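Local coordinates for protein kappa-carrageenase (Pseudoalteromonas carrageenovora, PDB 1DYP) that cuts kappa-carrageenan internally, hydrolysing the beta-1,4 linkages between D-galactose 4-sulfate and 3,6-anhydro-D-galactose with the glycoside hydrolase family 16 catalytic domain seen here, at residues Trp41-Asn47 with Leu82-Val88; Leu55-Thr59 with Leu229-Leu233; Leu127-Asp132 with Ile159-Gly164; Val133-Ile138 with Tyr220-Met225. The protein carries 1 engineered substitution. The contacts are given in a common frame with arbitrary orientation. Residue numbers count along the deposited sequence, not the author numbering.

Contact 1. Residues Trp41-Asn47 with Leu82-Val88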
loop_
_atom_site.group_PDB
_atom_site.type_symbol
_atom_site.label_atom_id
_atom_site.label_comp_id
_atom_site.label_asym_id
_atom_site.label_seq_id
_atom_site.Cartn_x
_atom_site.Cartn_y
_atom_site.Cartn_z
ATOM N N TRP A 41 -11.245 8.267 -4.655
ATOM C CA TRP A 41 -10.452 8.901 -5.696
ATOM C C TRP A 41 -10.405 7.894 -6.824
ATOM O O TRP A 41 -10.896 6.779 -6.682
ATOM C CB TRP A 41 -9.037 9.195 -5.193
ATOM C CG TRP A 41 -8.324 7.981 -4.689
ATOM C CD1 TRP A 41 -7.602 7.086 -5.424
ATOM C CD2 TRP A 41 -8.329 7.489 -3.346
ATOM N NE1 TRP A 41 -7.158 6.062 -4.619
ATOM C CE2 TRP A 41 -7.591 6.285 -3.338
ATOM C CE3 TRP A 41 -8.888 7.948 -2.145
ATOM C CZ2 TRP A 41 -7.398 5.531 -2.174
ATOM C CZ3 TRP A 41 -8.695 7.197 -0.984
ATOM C CH2 TRP A 41 -7.954 6.002 -1.010
ATOM N N SER A 42 -9.839 8.289 -7.953
ATOM C CA SER A 42 -9.722 7.376 -9.071
ATOM C C SER A 42 -8.279 7.396 -9.526
ATOM O O SER A 42 -7.610 8.426 -9.457
ATOM C CB SER A 42 -10.639 7.796 -10.220
ATOM O OG SER A 42 -12.000 7.725 -9.831
ATOM N N TRP A 43 -7.797 6.246 -9.971
ATOM C CA TRP A 43 -6.434 6.149 -10.459
ATOM C C TRP A 43 -6.393 6.639 -11.897
ATOM O O TRP A 43 -7.322 6.405 -12.668
ATOM C CB TRP A 43 -5.956 4.698 -10.434
ATOM C CG TRP A 43 -6.075 4.035 -9.109
ATOM C CD1 TRP A 43 -6.821 2.935 -8.813
ATOM C CD2 TRP A 43 -5.396 4.399 -7.901
ATOM N NE1 TRP A 43 -6.649 2.585 -7.496
ATOM C CE2 TRP A 43 -5.779 3.468 -6.912
ATOM C CE3 TRP A 43 -4.500 5.424 -7.559
ATOM C CZ2 TRP A 43 -5.298 3.525 -5.599
ATOM C CZ3 TRP A 43 -4.018 5.481 -6.250
ATOM C CH2 TRP A 43 -4.421 4.534 -5.286
ATOM N N LYS A 44 -5.318 7.326 -12.253
ATOM C CA LYS A 44 -5.150 7.804 -13.616
ATOM C C LYS A 44 -3.716 7.529 -14.028
ATOM O O LYS A 44 -2.775 7.878 -13.311
ATOM C CB LYS A 44 -5.446 9.301 -13.725
ATOM C CG LYS A 44 -6.900 9.676 -13.462
ATOM C CD LYS A 44 -7.845 9.081 -14.495
ATOM C CE LYS A 44 -9.283 9.500 -14.214
ATOM N NZ LYS A 44 -10.251 8.981 -15.223
ATOM N N ASN A 45 -3.561 6.884 -15.178
ATOM C CA ASN A 45 -2.244 6.554 -15.701
ATOM C C ASN A 45 -1.335 7.777 -15.755
ATOM O O ASN A 45 -0.139 7.678 -15.489
ATOM C CB ASN A 45 -2.382 5.949 -17.100
ATOM C CG ASN A 45 -1.044 5.678 -17.749
ATOM O OD1 ASN A 45 -0.198 4.983 -17.187
ATOM N ND2 ASN A 45 -0.842 6.227 -18.943
ATOM N N GLU A 46 -1.900 8.932 -16.089
ATOM C CA GLU A 46 -1.097 10.143 -16.185
ATOM C C GLU A 46 -0.577 10.634 -14.839
ATOM O O GLU A 46 0.320 11.478 -14.788
ATOM C CB GLU A 46 -1.881 11.261 -16.886
ATOM C CG GLU A 46 -2.987 11.902 -16.067
ATOM C CD GLU A 46 -3.589 13.112 -16.762
ATOM O OE1 GLU A 46 -4.234 12.936 -17.817
ATOM O OE2 GLU A 46 -3.413 14.240 -16.258
ATOM N N ASN A 47 -1.132 10.109 -13.750
ATOM C CA ASN A 47 -0.691 10.509 -12.418
ATOM C C ASN A 47 0.545 9.732 -11.989
ATOM O O ASN A 47 1.092 9.958 -10.913
ATOM C CB ASN A 47 -1.817 10.318 -11.398
ATOM C CG ASN A 47 -2.863 11.410 -11.482
ATOM O OD1 ASN A 47 -3.924 11.317 -10.870
ATOM N ND2 ASN A 47 -2.560 12.460 -12.233
ATOM N N LEU A 82 -16.515 12.720 -7.265
ATOM C CA LEU A 82 -15.300 12.593 -6.473
ATOM C C LEU A 82 -14.463 13.821 -6.787
ATOM O O LEU A 82 -14.695 14.496 -7.792
ATOM C CB LEU A 82 -14.553 11.301 -6.804
ATOM C CG LEU A 82 -15.321 10.042 -6.374
ATOM C CD1 LEU A 82 -14.515 8.801 -6.722
ATOM C CD2 LEU A 82 -15.605 10.093 -4.868
ATOM N N TYR A 83 -13.471 14.104 -5.953
ATOM C CA TYR A 83 -12.709 15.332 -6.126
ATOM C C TYR A 83 -11.208 15.235 -6.347
ATOM O O TYR A 83 -10.559 16.243 -6.637
ATOM C CB TYR A 83 -13.004 16.222 -4.920
ATOM C CG TYR A 83 -14.481 16.241 -4.600
ATOM C CD1 TYR A 83 -15.372 16.970 -5.383
ATOM C CD2 TYR A 83 -15.002 15.462 -3.563
ATOM C CE1 TYR A 83 -16.743 16.920 -5.148
ATOM C CE2 TYR A 83 -16.369 15.405 -3.320
ATOM C CZ TYR A 83 -17.234 16.135 -4.118
ATOM O OH TYR A 83 -18.591 16.075 -3.887
ATOM N N TYR A 84 -10.658 14.033 -6.217
ATOM C CA TYR A 84 -9.228 13.842 -6.401
ATOM C C TYR A 84 -8.908 12.588 -7.197
ATOM O O TYR A 84 -9.647 11.605 -7.152
ATOM C CB TYR A 84 -8.513 13.736 -5.044
ATOM C CG TYR A 84 -8.697 14.927 -4.145
ATOM C CD1 TYR A 84 -9.841 15.061 -3.358
ATOM C CD2 TYR A 84 -7.743 15.941 -4.104
ATOM C CE1 TYR A 84 -10.030 16.181 -2.550
ATOM C CE2 TYR A 84 -7.923 17.066 -3.305
ATOM C CZ TYR A 84 -9.069 17.179 -2.532
ATOM O OH TYR A 84 -9.257 18.298 -1.750
ATOM N N THR A 85 -7.808 12.635 -7.939
ATOM C CA THR A 85 -7.346 11.476 -8.694
ATOM C C THR A 85 -5.943 11.230 -8.164
ATOM O O THR A 85 -5.316 12.139 -7.618
ATOM C CB THR A 85 -7.288 11.726 -10.219
ATOM O OG1 THR A 85 -6.458 12.860 -10.501
ATOM C CG2 THR A 85 -8.692 11.949 -10.771
ATOM N N SER A 86 -5.451 10.008 -8.286
ATOM C CA SER A 86 -4.116 9.739 -7.780
ATOM C C SER A 86 -3.358 8.747 -8.641
ATOM O O SER A 86 -3.843 8.325 -9.693
ATOM C CB SER A 86 -4.186 9.240 -6.338
ATOM O OG SER A 86 -2.921 9.364 -5.716
ATOM N N GLY A 87 -2.168 8.380 -8.181
ATOM C CA GLY A 87 -1.327 7.463 -8.927
ATOM C C GLY A 87 -1.065 6.141 -8.239
ATOM O O GLY A 87 -1.015 6.050 -7.011
ATOM N N VAL A 88 -0.885 5.111 -9.056
ATOM C CA VAL A 88 -0.629 3.767 -8.565
ATOM C C VAL A 88 0.237 2.988 -9.545
ATOM O O VAL A 88 0.228 3.247 -10.753
ATOM C CB VAL A 88 -1.957 2.987 -8.364
ATOM C CG1 VAL A 88 -2.718 2.915 -9.684
ATOM C CG2 VAL A 88 -1.674 1.581 -7.835
HETATM O O HOH W 1 -1.366 5.935 -11.726
#

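Contact 2. Residues Leu55-Thr59 with Leu229-Leu233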
loop_
_atom_site.group_PDB
_atom_site.type_symbol
_atom_site.label_atom_id
_atom_site.label_comp_id
_atom_site.label_asym_id
_atom_site.label_seq_id
_atom_site.Cartn_x
_atom_site.Cartn_y
_atom_site.Cartn_z
ATOM N N LEU A 55 9.992 7.175 -9.691
ATOM C CA LEU A 55 8.593 7.047 -10.052
ATOM C C LEU A 55 7.892 8.071 -9.172
ATOM O O LEU A 55 8.129 8.124 -7.965
ATOM C CB LEU A 55 8.063 5.656 -9.711
ATOM C CG LEU A 55 6.534 5.517 -9.731
ATOM C CD1 LEU A 55 6.034 5.591 -11.168
ATOM C CD2 LEU A 55 6.122 4.201 -9.085
ATOM N N LYS A 56 7.050 8.894 -9.779
ATOM C CA LYS A 56 6.310 9.899 -9.036
ATOM C C LYS A 56 4.831 9.562 -9.144
ATOM O O LYS A 56 4.304 9.432 -10.247
ATOM C CB LYS A 56 6.569 11.294 -9.619
ATOM C CG LYS A 56 5.760 12.401 -8.957
ATOM C CD LYS A 56 6.043 13.777 -9.556
ATOM C CE LYS A 56 7.392 14.323 -9.121
ATOM N NZ LYS A 56 7.604 15.719 -9.601
ATOM N N LEU A 57 4.179 9.387 -8.000
ATOM C CA LEU A 57 2.750 9.091 -7.969
ATOM C C LEU A 57 2.112 10.344 -7.393
ATOM O O LEU A 57 2.331 10.704 -6.233
ATOM C CB LEU A 57 2.479 7.862 -7.099
ATOM C CG LEU A 57 3.171 6.599 -7.630
ATOM C CD1 LEU A 57 2.872 5.413 -6.725
ATOM C CD2 LEU A 57 2.698 6.316 -9.049
ATOM N N THR A 58 1.324 11.008 -8.229
ATOM C CA THR A 58 0.711 12.273 -7.871
ATOM C C THR A 58 -0.776 12.255 -7.570
ATOM O O THR A 58 -1.551 11.597 -8.259
ATOM C CB THR A 58 0.943 13.291 -9.010
ATOM O OG1 THR A 58 2.347 13.403 -9.268
ATOM C CG2 THR A 58 0.375 14.658 -8.649
ATOM N N THR A 59 -1.161 12.979 -6.523
ATOM C CA THR A 59 -2.566 13.123 -6.172
ATOM C C THR A 59 -2.904 14.542 -6.605
ATOM O O THR A 59 -2.215 15.495 -6.229
ATOM C CB THR A 59 -2.818 12.991 -4.662
ATOM O OG1 THR A 59 -2.454 11.677 -4.229
ATOM C CG2 THR A 59 -4.294 13.222 -4.351
ATOM N N LEU A 229 2.575 0.289 -5.211
ATOM C CA LEU A 229 3.042 1.588 -4.744
ATOM C C LEU A 229 1.882 2.501 -5.127
ATOM O O LEU A 229 1.449 2.513 -6.280
ATOM C CB LEU A 229 4.319 2.004 -5.478
ATOM C CG LEU A 229 5.572 1.207 -5.098
ATOM C CD1 LEU A 229 6.619 1.310 -6.198
ATOM C CD2 LEU A 229 6.112 1.724 -3.772
ATOM N N SER A 230 1.346 3.242 -4.166
ATOM C CA SER A 230 0.220 4.110 -4.475
ATOM C C SER A 230 0.070 5.185 -3.427
ATOM O O SER A 230 0.611 5.075 -2.334
ATOM C CB SER A 230 -1.073 3.292 -4.535
ATOM O OG SER A 230 -1.353 2.699 -3.276
ATOM N N GLN A 231 -0.667 6.232 -3.769
ATOM C CA GLN A 231 -0.899 7.309 -2.824
ATOM C C GLN A 231 -2.400 7.492 -2.667
ATOM O O GLN A 231 -3.111 7.758 -3.637
ATOM C CB GLN A 231 -0.241 8.601 -3.305
ATOM C CG GLN A 231 -0.384 9.743 -2.320
ATOM C CD GLN A 231 0.641 10.828 -2.542
ATOM O OE1 GLN A 231 1.790 10.708 -2.111
ATOM N NE2 GLN A 231 0.237 11.890 -3.227
ATOM N N GLY A 232 -2.880 7.324 -1.442
ATOM C CA GLY A 232 -4.301 7.463 -1.189
ATOM C C GLY A 232 -4.666 8.784 -0.547
ATOM O O GLY A 232 -3.803 9.520 -0.075
ATOM N N LEU A 233 -5.960 9.075 -0.527
ATOM C CA LEU A 233 -6.476 10.305 0.058
ATOM C C LEU A 233 -6.838 10.041 1.519
ATOM O O LEU A 233 -7.243 8.929 1.878
ATOM C CB LEU A 233 -7.713 10.762 -0.720
ATOM C CG LEU A 233 -8.152 12.220 -0.591
ATOM C CD1 LEU A 233 -7.104 13.150 -1.212
ATOM C CD2 LEU A 233 -9.496 12.390 -1.292
#

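Contact 3. Residues Leu127-Asp132 with Ile159-Gly164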
loop_
_atom_site.group_PDB
_atom_site.type_symbol
_atom_site.label_atom_id
_atom_site.label_comp_id
_atom_site.label_asym_id
_atom_site.label_seq_id
_atom_site.Cartn_x
_atom_site.Cartn_y
_atom_site.Cartn_z
ATOM N N LEU A 127 -13.772 -19.453 -1.063
ATOM C CA LEU A 127 -13.092 -20.109 0.053
ATOM C C LEU A 127 -13.938 -19.870 1.295
ATOM O O LEU A 127 -13.816 -18.838 1.956
ATOM C CB LEU A 127 -11.692 -19.522 0.233
ATOM C CG LEU A 127 -10.738 -19.800 -0.932
ATOM C CD1 LEU A 127 -9.456 -18.998 -0.756
ATOM C CD2 LEU A 127 -10.440 -21.292 -1.001
ATOM N N THR A 128 -14.791 -20.838 1.611
ATOM C CA THR A 128 -15.708 -20.717 2.738
ATOM C C THR A 128 -15.467 -21.633 3.931
ATOM O O THR A 128 -16.214 -21.573 4.908
ATOM C CB THR A 128 -17.150 -20.940 2.262
ATOM O OG1 THR A 128 -17.259 -22.253 1.695
ATOM C CG2 THR A 128 -17.523 -19.911 1.203
ATOM N N LYS A 129 -14.447 -22.484 3.863
ATOM C CA LYS A 129 -14.168 -23.387 4.976
ATOM C C LYS A 129 -13.625 -22.634 6.185
ATOM O O LYS A 129 -13.026 -21.567 6.050
ATOM C CB LYS A 129 -13.167 -24.465 4.554
ATOM C CG LYS A 129 -13.707 -25.439 3.515
ATOM C CD LYS A 129 -12.705 -26.555 3.232
ATOM C CE LYS A 129 -12.534 -27.492 4.423
ATOM N NZ LYS A 129 -13.735 -28.348 4.654
ATOM N N GLU A 130 -13.857 -23.190 7.368
ATOM C CA GLU A 130 -13.386 -22.577 8.604
ATOM C C GLU A 130 -11.888 -22.322 8.494
ATOM O O GLU A 130 -11.129 -23.217 8.128
ATOM C CB GLU A 130 -13.657 -23.514 9.784
ATOM C CG GLU A 130 -13.426 -22.892 11.152
ATOM C CD GLU A 130 -14.384 -21.753 11.443
ATOM O OE1 GLU A 130 -15.416 -21.645 10.743
ATOM O OE2 GLU A 130 -14.115 -20.967 12.378
ATOM N N GLY A 131 -11.464 -21.100 8.800
ATOM C CA GLY A 131 -10.049 -20.784 8.733
ATOM C C GLY A 131 -9.558 -20.365 7.361
ATOM O O GLY A 131 -8.412 -19.937 7.219
ATOM N N ASP A 132 -10.407 -20.496 6.347
ATOM C CA ASP A 132 -10.024 -20.101 4.995
ATOM C C ASP A 132 -9.756 -18.603 4.941
ATOM O O ASP A 132 -10.478 -17.811 5.546
ATOM C CB ASP A 132 -11.135 -20.428 3.995
ATOM C CG ASP A 132 -10.993 -21.810 3.385
ATOM O OD1 ASP A 132 -10.034 -22.536 3.722
ATOM O OD2 ASP A 132 -11.853 -22.162 2.554
ATOM N N ILE A 159 -9.193 -11.200 5.271
ATOM C CA ILE A 159 -10.538 -11.720 5.441
ATOM C C ILE A 159 -10.330 -13.199 5.725
ATOM O O ILE A 159 -9.739 -13.916 4.914
ATOM C CB ILE A 159 -11.399 -11.596 4.175
ATOM C CG1 ILE A 159 -11.677 -10.126 3.864
ATOM C CG2 ILE A 159 -12.717 -12.351 4.381
ATOM C CD1 ILE A 159 -12.437 -9.913 2.568
ATOM N N VAL A 160 -10.795 -13.653 6.881
ATOM C CA VAL A 160 -10.652 -15.051 7.247
ATOM C C VAL A 160 -11.987 -15.573 7.756
ATOM O O VAL A 160 -12.745 -14.848 8.398
ATOM C CB VAL A 160 -9.558 -15.246 8.331
ATOM C CG1 VAL A 160 -9.932 -14.496 9.600
ATOM C CG2 VAL A 160 -9.362 -16.726 8.620
ATOM N N VAL A 161 -12.280 -16.830 7.453
ATOM C CA VAL A 161 -13.531 -17.435 7.883
ATOM C C VAL A 161 -13.494 -17.796 9.368
ATOM O O VAL A 161 -12.676 -18.609 9.800
ATOM C CB VAL A 161 -13.839 -18.704 7.056
ATOM C CG1 VAL A 161 -15.109 -19.368 7.566
ATOM C CG2 VAL A 161 -13.990 -18.338 5.588
ATOM N N LYS A 162 -14.379 -17.171 10.136
ATOM C CA LYS A 162 -14.494 -17.412 11.573
ATOM C C LYS A 162 -15.927 -17.831 11.864
ATOM O O LYS A 162 -16.867 -17.103 11.542
ATOM C CB LYS A 162 -14.187 -16.143 12.368
ATOM C CG LYS A 162 -12.747 -15.675 12.329
ATOM C CD LYS A 162 -12.601 -14.448 13.219
ATOM C CE LYS A 162 -11.169 -13.950 13.291
ATOM N NZ LYS A 162 -11.065 -12.768 14.192
ATOM N N ASN A 163 -16.090 -18.996 12.482
ATOM C CA ASN A 163 -17.416 -19.510 12.797
ATOM C C ASN A 163 -18.260 -19.551 11.530
ATOM O O ASN A 163 -19.438 -19.184 11.537
ATOM C CB ASN A 163 -18.102 -18.632 13.847
ATOM C CG ASN A 163 -17.363 -18.620 15.165
ATOM O OD1 ASN A 163 -16.989 -19.671 15.692
ATOM N ND2 ASN A 163 -17.155 -17.429 15.714
ATOM N N GLY A 164 -17.635 -19.985 10.439
ATOM C CA GLY A 164 -18.328 -20.089 9.168
ATOM C C GLY A 164 -18.642 -18.770 8.490
ATOM O O GLY A 164 -19.342 -18.746 7.478
HETATM O O HOH W 2 -17.816 -19.201 5.056
#

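Contact 4. Residues Val133-Ile138 with Tyr220-Met225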
loop_
_atom_site.group_PDB
_atom_site.type_symbol
_atom_site.label_atom_id
_atom_site.label_comp_id
_atom_site.label_asym_id
_atom_site.label_seq_id
_atom_site.Cartn_x
_atom_site.Cartn_y
_atom_site.Cartn_z
ATOM N N VAL A 133 -8.714 -18.226 4.209
ATOM C CA VAL A 133 -8.360 -16.823 4.045
ATOM C C VAL A 133 -8.758 -16.424 2.630
ATOM O O VAL A 133 -8.236 -16.963 1.652
ATOM C CB VAL A 133 -6.848 -16.600 4.240
ATOM C CG1 VAL A 133 -6.488 -15.160 3.915
ATOM C CG2 VAL A 133 -6.460 -16.932 5.680
ATOM N N GLN A 134 -9.693 -15.487 2.527
ATOM C CA GLN A 134 -10.188 -15.033 1.233
ATOM C C GLN A 134 -9.416 -13.844 0.686
ATOM O O GLN A 134 -9.477 -13.556 -0.507
ATOM C CB GLN A 134 -11.659 -14.627 1.334
ATOM C CG GLN A 134 -12.569 -15.642 1.998
ATOM C CD GLN A 134 -14.037 -15.274 1.860
ATOM O OE1 GLN A 134 -14.390 -14.098 1.766
ATOM N NE2 GLN A 134 -14.902 -16.283 1.857
ATOM N N TYR A 135 -8.701 -13.151 1.563
ATOM C CA TYR A 135 -7.956 -11.963 1.165
ATOM C C TYR A 135 -6.757 -11.736 2.072
ATOM O O TYR A 135 -6.865 -11.851 3.292
ATOM C CB TYR A 135 -8.884 -10.745 1.231
ATOM C CG TYR A 135 -8.216 -9.414 0.967
ATOM C CD1 TYR A 135 -7.783 -9.072 -0.314
ATOM C CD2 TYR A 135 -8.024 -8.493 1.998
ATOM C CE1 TYR A 135 -7.176 -7.842 -0.564
ATOM C CE2 TYR A 135 -7.416 -7.258 1.757
ATOM C CZ TYR A 135 -6.996 -6.941 0.475
ATOM O OH TYR A 135 -6.399 -5.728 0.222
ATOM N N SER A 136 -5.616 -11.416 1.466
ATOM C CA SER A 136 -4.389 -11.144 2.210
ATOM C C SER A 136 -3.796 -9.820 1.743
ATOM O O SER A 136 -3.675 -9.574 0.543
ATOM C CB SER A 136 -3.350 -12.246 1.980
ATOM O OG SER A 136 -3.803 -13.506 2.441
ATOM N N GLU A 137 -3.420 -8.976 2.696
ATOM C CA GLU A 137 -2.823 -7.686 2.382
ATOM C C GLU A 137 -1.719 -7.373 3.375
ATOM O O GLU A 137 -1.941 -7.392 4.585
ATOM C CB GLU A 137 -3.873 -6.573 2.448
ATOM C CG GLU A 137 -3.321 -5.175 2.168
ATOM C CD GLU A 137 -4.337 -4.079 2.439
ATOM O OE1 GLU A 137 -5.547 -4.345 2.292
ATOM O OE2 GLU A 137 -3.931 -2.949 2.785
ATOM N N ILE A 138 -0.524 -7.110 2.861
ATOM C CA ILE A 138 0.600 -6.747 3.713
ATOM C C ILE A 138 0.982 -5.321 3.352
ATOM O O ILE A 138 1.312 -5.027 2.205
ATOM C CB ILE A 138 1.826 -7.659 3.500
ATOM C CG1 ILE A 138 1.490 -9.096 3.907
ATOM C CG2 ILE A 138 2.997 -7.141 4.343
ATOM C CD1 ILE A 138 2.644 -10.083 3.746
ATOM N N TYR A 220 -2.417 -15.127 8.308
ATOM C CA TYR A 220 -3.312 -15.036 7.159
ATOM C C TYR A 220 -2.745 -14.350 5.923
ATOM O O TYR A 220 -3.501 -13.783 5.138
ATOM C CB TYR A 220 -4.576 -14.287 7.585
ATOM C CG TYR A 220 -5.109 -14.709 8.934
ATOM C CD1 TYR A 220 -5.545 -16.013 9.152
ATOM C CD2 TYR A 220 -5.170 -13.806 9.999
ATOM C CE1 TYR A 220 -6.029 -16.411 10.391
ATOM C CE2 TYR A 220 -5.656 -14.198 11.247
ATOM C CZ TYR A 220 -6.083 -15.502 11.433
ATOM O OH TYR A 220 -6.574 -15.906 12.654
ATOM N N TRP A 221 -1.434 -14.414 5.730
ATOM C CA TRP A 221 -0.835 -13.748 4.584
ATOM C C TRP A 221 0.030 -14.670 3.731
ATOM O O TRP A 221 1.225 -14.437 3.538
ATOM C CB TRP A 221 -0.060 -12.523 5.088
ATOM C CG TRP A 221 -0.990 -11.589 5.810
ATOM C CD1 TRP A 221 -1.815 -10.660 5.243
ATOM C CD2 TRP A 221 -1.330 -11.623 7.205
ATOM N NE1 TRP A 221 -2.659 -10.127 6.189
ATOM C CE2 TRP A 221 -2.382 -10.701 7.402
ATOM C CE3 TRP A 221 -0.851 -12.349 8.305
ATOM C CZ2 TRP A 221 -2.969 -10.487 8.655
ATOM C CZ3 TRP A 221 -1.434 -12.135 9.553
ATOM C CH2 TRP A 221 -2.482 -11.211 9.715
ATOM N N HIS A 222 -0.597 -15.726 3.217
ATOM C CA HIS A 222 0.095 -16.697 2.376
ATOM C C HIS A 222 -0.441 -16.692 0.947
ATOM O O HIS A 222 0.035 -17.443 0.091
ATOM C CB HIS A 222 -0.037 -18.106 2.965
ATOM C CG HIS A 222 0.440 -18.217 4.379
ATOM N ND1 HIS A 222 -0.402 -18.070 5.461
ATOM C CD2 HIS A 222 1.676 -18.430 4.889
ATOM C CE1 HIS A 222 0.295 -18.188 6.576
ATOM N NE2 HIS A 222 1.559 -18.405 6.258
ATOM N N ARG A 223 -1.437 -15.851 0.690
ATOM C CA ARG A 223 -2.016 -15.754 -0.644
ATOM C C ARG A 223 -1.085 -15.008 -1.589
ATOM O O ARG A 223 -0.142 -14.344 -1.156
ATOM C CB ARG A 223 -3.365 -15.031 -0.594
ATOM C CG ARG A 223 -4.490 -15.853 0.007
ATOM C CD ARG A 223 -5.773 -15.047 0.104
ATOM N NE ARG A 223 -6.249 -14.585 -1.199
ATOM C CZ ARG A 223 -6.803 -15.364 -2.122
ATOM N NH1 ARG A 223 -6.958 -16.663 -1.901
ATOM N NH2 ARG A 223 -7.213 -14.838 -3.270
ATOM N N GLN A 224 -1.356 -15.136 -2.885
ATOM C CA GLN A 224 -0.579 -14.463 -3.915
ATOM C C GLN A 224 -0.984 -12.996 -3.902
ATOM O O GLN A 224 -2.165 -12.672 -4.039
ATOM C CB GLN A 224 -0.886 -15.078 -5.279
ATOM C CG GLN A 224 -0.318 -16.469 -5.473
ATOM C CD GLN A 224 1.192 -16.463 -5.495
ATOM O OE1 GLN A 224 1.807 -15.667 -6.208
ATOM N NE2 GLN A 224 1.803 -17.345 -4.715
HETATM N N MSE A 225 -0.006 -12.112 -3.747
HETATM C CA MSE A 225 -0.289 -10.687 -3.678
HETATM C C MSE A 225 0.494 -9.866 -4.693
HETATM O O MSE A 225 1.651 -10.162 -4.987
HETATM C CB MSE A 225 0.013 -10.184 -2.264
HETATM C CG MSE A 225 -0.742 -10.952 -1.183
HETATM SE SE MSE A 225 -0.152 -10.576 0.625
HETATM C CE MSE A 225 1.331 -11.806 0.686
HETATM O O HOH W 3 -6.373 -18.419 0.322
#

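Contact 1. Residues Trp41-Asn47 with Leu82-Val88
The short strand 41-43 runs parallel to strand 82-86, the segment axes 4.6 Å apart at closest approach and inclined by 28°. Ser42 pairs with Thr85 and Trp43 with Ser86. The backbone bonds weave from strand to strand: Ser86 N donates to Ser42 O (2.9 Å) and Lys44 N to Ser86 O (3.1 Å), while Ser42 N reaches Tyr84 O only weakly (3.4 Å). Past Trp43 the chain curls into a 3-10 turn, and water 1 accepts from Val88 N (2.8 Å) and lies 2.9 Å from Lys44 O. The indoles of Trp41 and Trp43 lie on the same side of the sheet as Ser86. Val88 sits over the Trp43 ring in a CH-pi contact, its CB 3.8 Å from the centroid of the six-membered ring. On the opposite side, Lys44 CG brushes Thr85 CB (3.9 Å). The Ser42 and Thr85 hydroxyls bond to His64 and Glu62 of strand 54-70, and Glu46 OE2 ligates a cadmium ion. In the GH16 beta-sandwich strand 82-86 has strand 41-43 on one side and strand 54-70 on the other, while Trp41 and Tyr84 pack on Leu233 of strand 225-233, beside Arg234, important for substrate recognition.

Contact 2. Residues Leu55-Thr59 with Leu229-Leu233
Leu57 reaches across to Leu229, its CD1 lying 3.9 Å from Leu229 CB and 3.3 Å from Leu229 O. Two residues earlier, Leu55 CD2 meets Leu229 CD1 at 4.1 Å, so the two leucines of 55-59 cover one end of 229-233. The strands run nearly the same way, 17° apart, but their axes come no closer than 6.9 Å: side chains fill the gap, as between the layers of a beta-sandwich. Further along, the filling turns polar. Gln231 is extended, and its NE2 donates to Thr59 OG1 (2.9 Å, nearly linear); that hydroxyl is also hydrogen-bonded to Ser86 OG, which in turn bonds Gln231 O. Thr59 CG2 touches Leu233 CD1 (4.2 Å) at the far end. Ser230 points away from this interior, bonding Trp118 on the side of the proton donor Glu142. Strand 258-270 flanks 55-59, strand 113-120 contributes Phe117, Val113 and Pro115 to the interior, and strand 75-95 joins the two layers, pairing with both 54-70 and 225-233.

Contact 3. Residues Leu127-Asp132 with Ile159-Gly164
Glu130 CB starts out away from strand 159-162, but with chi1 t and chi2 p the side chain folds back, and the carboxylate takes two successive backbone amides: OE2 accepts from Asn163 N (2.8 Å) and OE1 from Gly164 N (2.8 Å). Both donors have positive phi, in the turn that leads from strand 151-162 to strand 165-169. Val161, with chi1 t, points into the opposing loop, where its CB lies 3.1 Å from Lys129 O. The loop, which leads from strand 113-120 into strand 133-139, is shaped by a type II beta turn from Lys129 to Asp132, closed by Asp132 N to Lys129 O (2.8 Å), with Gly131 where the backbone angles call for glycine. Asp132, its chi1 between wells at -91°, swings its carboxylate back over its own loop, where OD2 accepts from Lys129 N (2.9 Å). Main-chain bonds join loop to strand: Gly131 N to Val161 O (2.9 Å) and Val161 N to Asp132 O (2.8 Å). Water 2 donates to both Thr128 O and Gly164 O. Both carboxylates take main-chain amides, so the contact depends on the backbone conformation of the two turns, with Val161 set against the carbonyl oxygens of the loop.

Contact 4. Residues Val133-Ile138 with Tyr220-Met225
Ile138 CD1 touches both Trp221 CB (3.9 Å) and the CE of Met225 (3.7 Å), a selenomethionine whose SE also lies 3.9 Å from Ser136 CB. A second apolar patch forms at the other end of the segment, before the corner at Gln134, where Val133 CG2 meets Tyr220 CD1 at 3.7 Å. Between the two, Ser136 points at the loop and donates from OG to Tyr220 O (2.7 Å), tying the middle of segment 133-138 to the loop. Arg223 lies along the outer edge, its CD 3.5 Å from Val133 O; its guanidinium bonds Ser121 OG and Thr122 O, and its NH1 donates to water 3 (2.9 Å), which donates to Val133 O (2.7 Å). Strand alternation sends Tyr135 and the nucleophile Glu137 the other way, where Tyr135 OH donates to Glu137 OE1 (2.6 Å) and Asp139 lies close by, so the loop packs on the strand face behind the catalytic residues. Strand 151-162 lies alongside, with Gln134 and Tyr135 forming a classic beta bulge opposite Ile159 and Trp221 NE1 bonding His157 O; strand 113-120 is on the other flank, its Met119 touching Ile138 and Met225, and strand 225-233 continues from the loop.

Overall arrangement
The four contacts fall into two touching pairs within the GH16 jelly-roll sandwich. Contacts 1 and 2, centres about 8 Å apart, meet at Ser86 OG, probably hydrogen-bonded to Gln231 O (2.6 Å). Contacts 3 and 4, centres about 13 Å apart, meet through probable hydrogen bonds from Gln134: NE2 to Leu127 O (2.8 Å) in the loop, N to Ile159 O (2.9 Å) on the neighbouring strand. Strand 225-233 runs from the loop of contact 4 into contact 2, with the centres of these two contacts about 23 Å apart. Side chain to side chain, the proton donor Glu142 is about 5 Å from the nucleophile Glu137 of contact 4 and about 9 Å from Trp41 of contact 1.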